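Local coordinates for nucleotide-binding protein, universal stress protein UspA family (Lactobacillus plantarum, PDB 3S3T), which binds ATP and, as a member of the universal stress protein family, probably takes part in the cell's response to stress, at residues L39-D44 with H97-Y102. Residues are numbered along the deposited sequence; the frame is centred on the assembly and turned at random.
With ATP (adenosine-5'-triphosphate), chain I.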
# COMPACT_ATOMS: atom_id res chain seq x y z
N LEU A 39 17.65 16.72 -1.10
CA LEU A 39 18.29 15.56 -1.72
C LEU A 39 17.58 15.22 -3.03
O LEU A 39 16.40 14.92 -3.00
CB LEU A 39 18.22 14.35 -0.80
CG LEU A 39 18.58 12.96 -1.36
CD1 LEU A 39 20.10 12.86 -1.85
CD2 LEU A 39 18.29 11.94 -0.33
N TYR A 40 18.28 15.30 -4.15
CA TYR A 40 17.77 14.77 -5.43
C TYR A 40 18.46 13.45 -5.76
O TYR A 40 19.70 13.39 -5.82
CB TYR A 40 18.04 15.78 -6.55
CG TYR A 40 17.43 15.43 -7.90
CD1 TYR A 40 17.98 14.43 -8.71
CD2 TYR A 40 16.32 16.12 -8.38
CE1 TYR A 40 17.39 14.10 -9.93
CE2 TYR A 40 15.76 15.83 -9.64
CZ TYR A 40 16.27 14.84 -10.38
OH TYR A 40 15.68 14.59 -11.59
N VAL A 41 17.68 12.40 -6.00
CA VAL A 41 18.26 11.14 -6.41
C VAL A 41 18.13 10.89 -7.90
O VAL A 41 17.02 10.82 -8.44
CB VAL A 41 17.68 9.94 -5.63
CG1 VAL A 41 18.53 8.65 -5.92
CG2 VAL A 41 17.70 10.22 -4.13
N VAL A 42 19.28 10.73 -8.57
CA VAL A 42 19.32 10.38 -9.99
C VAL A 42 19.11 8.86 -10.11
O VAL A 42 19.97 8.05 -9.71
CB VAL A 42 20.68 10.76 -10.64
CG1 VAL A 42 20.70 10.37 -12.09
CG2 VAL A 42 21.01 12.23 -10.46
N ASP A 43 17.99 8.45 -10.69
CA ASP A 43 17.68 7.03 -10.77
C ASP A 43 18.58 6.38 -11.80
O ASP A 43 18.46 6.65 -12.99
CB ASP A 43 16.22 6.81 -11.15
CG ASP A 43 15.79 5.36 -11.04
OD1 ASP A 43 16.60 4.43 -11.12
OD2 ASP A 43 14.59 5.17 -10.86
N ASP A 44 19.46 5.50 -11.34
CA ASP A 44 20.43 4.85 -12.18
C ASP A 44 20.09 3.37 -12.45
O ASP A 44 20.98 2.62 -12.83
CB ASP A 44 21.84 4.98 -11.57
CG ASP A 44 22.01 4.23 -10.26
OD1 ASP A 44 21.07 3.56 -9.77
OD2 ASP A 44 23.15 4.30 -9.73
N HIS A 97 14.89 3.79 -2.03
CA HIS A 97 15.94 3.15 -1.25
C HIS A 97 16.96 4.15 -0.74
O HIS A 97 17.37 4.08 0.42
CB HIS A 97 16.71 2.12 -2.05
CG HIS A 97 15.85 1.04 -2.64
ND1 HIS A 97 16.36 0.07 -3.49
CD2 HIS A 97 14.53 0.77 -2.52
CE1 HIS A 97 15.38 -0.74 -3.86
NE2 HIS A 97 14.26 -0.34 -3.30
N THR A 98 17.36 5.08 -1.62
CA THR A 98 18.40 6.02 -1.30
C THR A 98 17.96 6.98 -0.20
O THR A 98 18.76 7.37 0.65
CB THR A 98 18.87 6.77 -2.57
OG1 THR A 98 19.34 5.81 -3.54
CG2 THR A 98 20.00 7.77 -2.25
N ILE A 99 16.71 7.40 -0.27
CA ILE A 99 16.11 8.28 0.72
C ILE A 99 16.06 7.58 2.08
O ILE A 99 16.51 8.12 3.09
CB ILE A 99 14.67 8.72 0.27
CG1 ILE A 99 14.74 9.69 -0.93
CG2 ILE A 99 13.93 9.37 1.47
CD1 ILE A 99 13.41 9.84 -1.69
N GLU A 100 15.57 6.35 2.10
CA GLU A 100 15.58 5.53 3.33
C GLU A 100 17.01 5.44 3.89
O GLU A 100 17.24 5.67 5.10
CB GLU A 100 15.04 4.12 3.02
CG GLU A 100 15.16 3.12 4.13
CD GLU A 100 14.72 1.72 3.74
OE1 GLU A 100 14.59 1.40 2.57
OE2 GLU A 100 14.55 0.91 4.65
N ASP A 101 17.96 5.09 3.01
CA ASP A 101 19.32 4.83 3.44
C ASP A 101 19.91 6.13 3.97
O ASP A 101 20.69 6.11 4.93
CB ASP A 101 20.17 4.29 2.28
CG ASP A 101 19.85 2.84 1.96
OD1 ASP A 101 19.13 2.16 2.74
OD2 ASP A 101 20.31 2.37 0.91
N TYR A 102 19.57 7.24 3.34
CA TYR A 102 20.10 8.51 3.73
C TYR A 102 19.66 8.83 5.16
O TYR A 102 20.47 9.27 5.97
CB TYR A 102 19.66 9.62 2.76
CG TYR A 102 20.47 10.89 2.93
CD1 TYR A 102 21.57 11.15 2.13
CD2 TYR A 102 20.13 11.83 3.90
CE1 TYR A 102 22.32 12.29 2.29
CE2 TYR A 102 20.89 12.99 4.07
CZ TYR A 102 21.99 13.20 3.26
OH TYR A 102 22.74 14.35 3.43
PG ATP I . 5.30 6.93 -8.98
O1G ATP I . 6.80 7.10 -9.08
O2G ATP I . 4.68 6.58 -10.30
O3G ATP I . 4.80 5.97 -7.91
PB ATP I . 5.15 9.85 -8.75
O1B ATP I . 3.99 10.73 -9.15
O2B ATP I . 6.41 9.94 -9.54
O3B ATP I . 4.60 8.35 -8.68
PA ATP I . 6.66 9.84 -6.27
O1A ATP I . 7.83 9.30 -7.04
O2A ATP I . 6.22 9.01 -5.13
O3A ATP I . 5.40 10.16 -7.18
O5' ATP I . 7.13 11.32 -5.74
C5' ATP I . 6.59 11.81 -4.51
C4' ATP I . 7.64 12.66 -3.78
O4' ATP I . 8.75 11.79 -3.58
C3' ATP I . 8.18 13.82 -4.60
O3' ATP I . 7.37 14.98 -4.52
C2' ATP I . 9.55 13.94 -3.98
O2' ATP I . 9.39 14.64 -2.75
C1' ATP I . 9.97 12.50 -3.71
N9 ATP I . 10.79 11.96 -4.79
C8 ATP I . 10.36 11.26 -5.88
N7 ATP I . 11.41 10.94 -6.69
C5 ATP I . 12.49 11.45 -6.09
C6 ATP I . 13.91 11.49 -6.42
N6 ATP I . 14.33 10.90 -7.56
N1 ATP I . 14.77 12.13 -5.55
C2 ATP I . 14.30 12.70 -4.43
N3 ATP I . 13.00 12.74 -4.08
C4 ATP I . 12.09 12.13 -4.86
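Two kinds of interaction meet here: apolar packing between strand 35-43 and helix 95-105, and backbone recognition of the ATP adenine. The helix covers one face of the five-stranded parallel sheet, strand order 3-2-1-4-5, of the Rossmann-like universal stress protein fold (HUP clan). It runs roughly against the strand at 139°, with the short axes 9.4 Å apart. Packing comes first. Leu-39 and Val-41 both point toward the helix. Leu-39 has CG anti to its backbone N, and Leu-39 CD2 reaches Tyr-102 CG at 4.1 Å, meeting the ring obliquely. Leu-39 CD2 also lies 4.2 Å from Ile-99 CG1. Val-41 crosses Thr-98 obliquely, with Val-41 CG2 3.9 Å from Thr-98 CG2. The Thr-98 hydroxyl is hydrogen-bonded to Ile-94 O; its oxygen also packs against Val-41 CG1.

The adenine lies beside the strand and is read by the backbone of Val-41. Val-41 N donates to ATP N1 at 3.0 Å. Val-41 O accepts from ATP N6 at 2.8 Å. Both bonds are nearly straight, at 164° and 173°. From the helix, Ile-99 CD1 comes within 3.8 Å of ATP N3. An alanine here in place of Val-41 lacks both methyls that meet Thr-98, one of which also lies against ATP N1, and would probably loosen the strand against the helix and the base.

The backbone of Val-41 thus pairs with the base, while its side chain packs on both the helix and the adenine. The donor-acceptor pair matches the N1 and 6-amino edge of adenine, consistent with selection for that base.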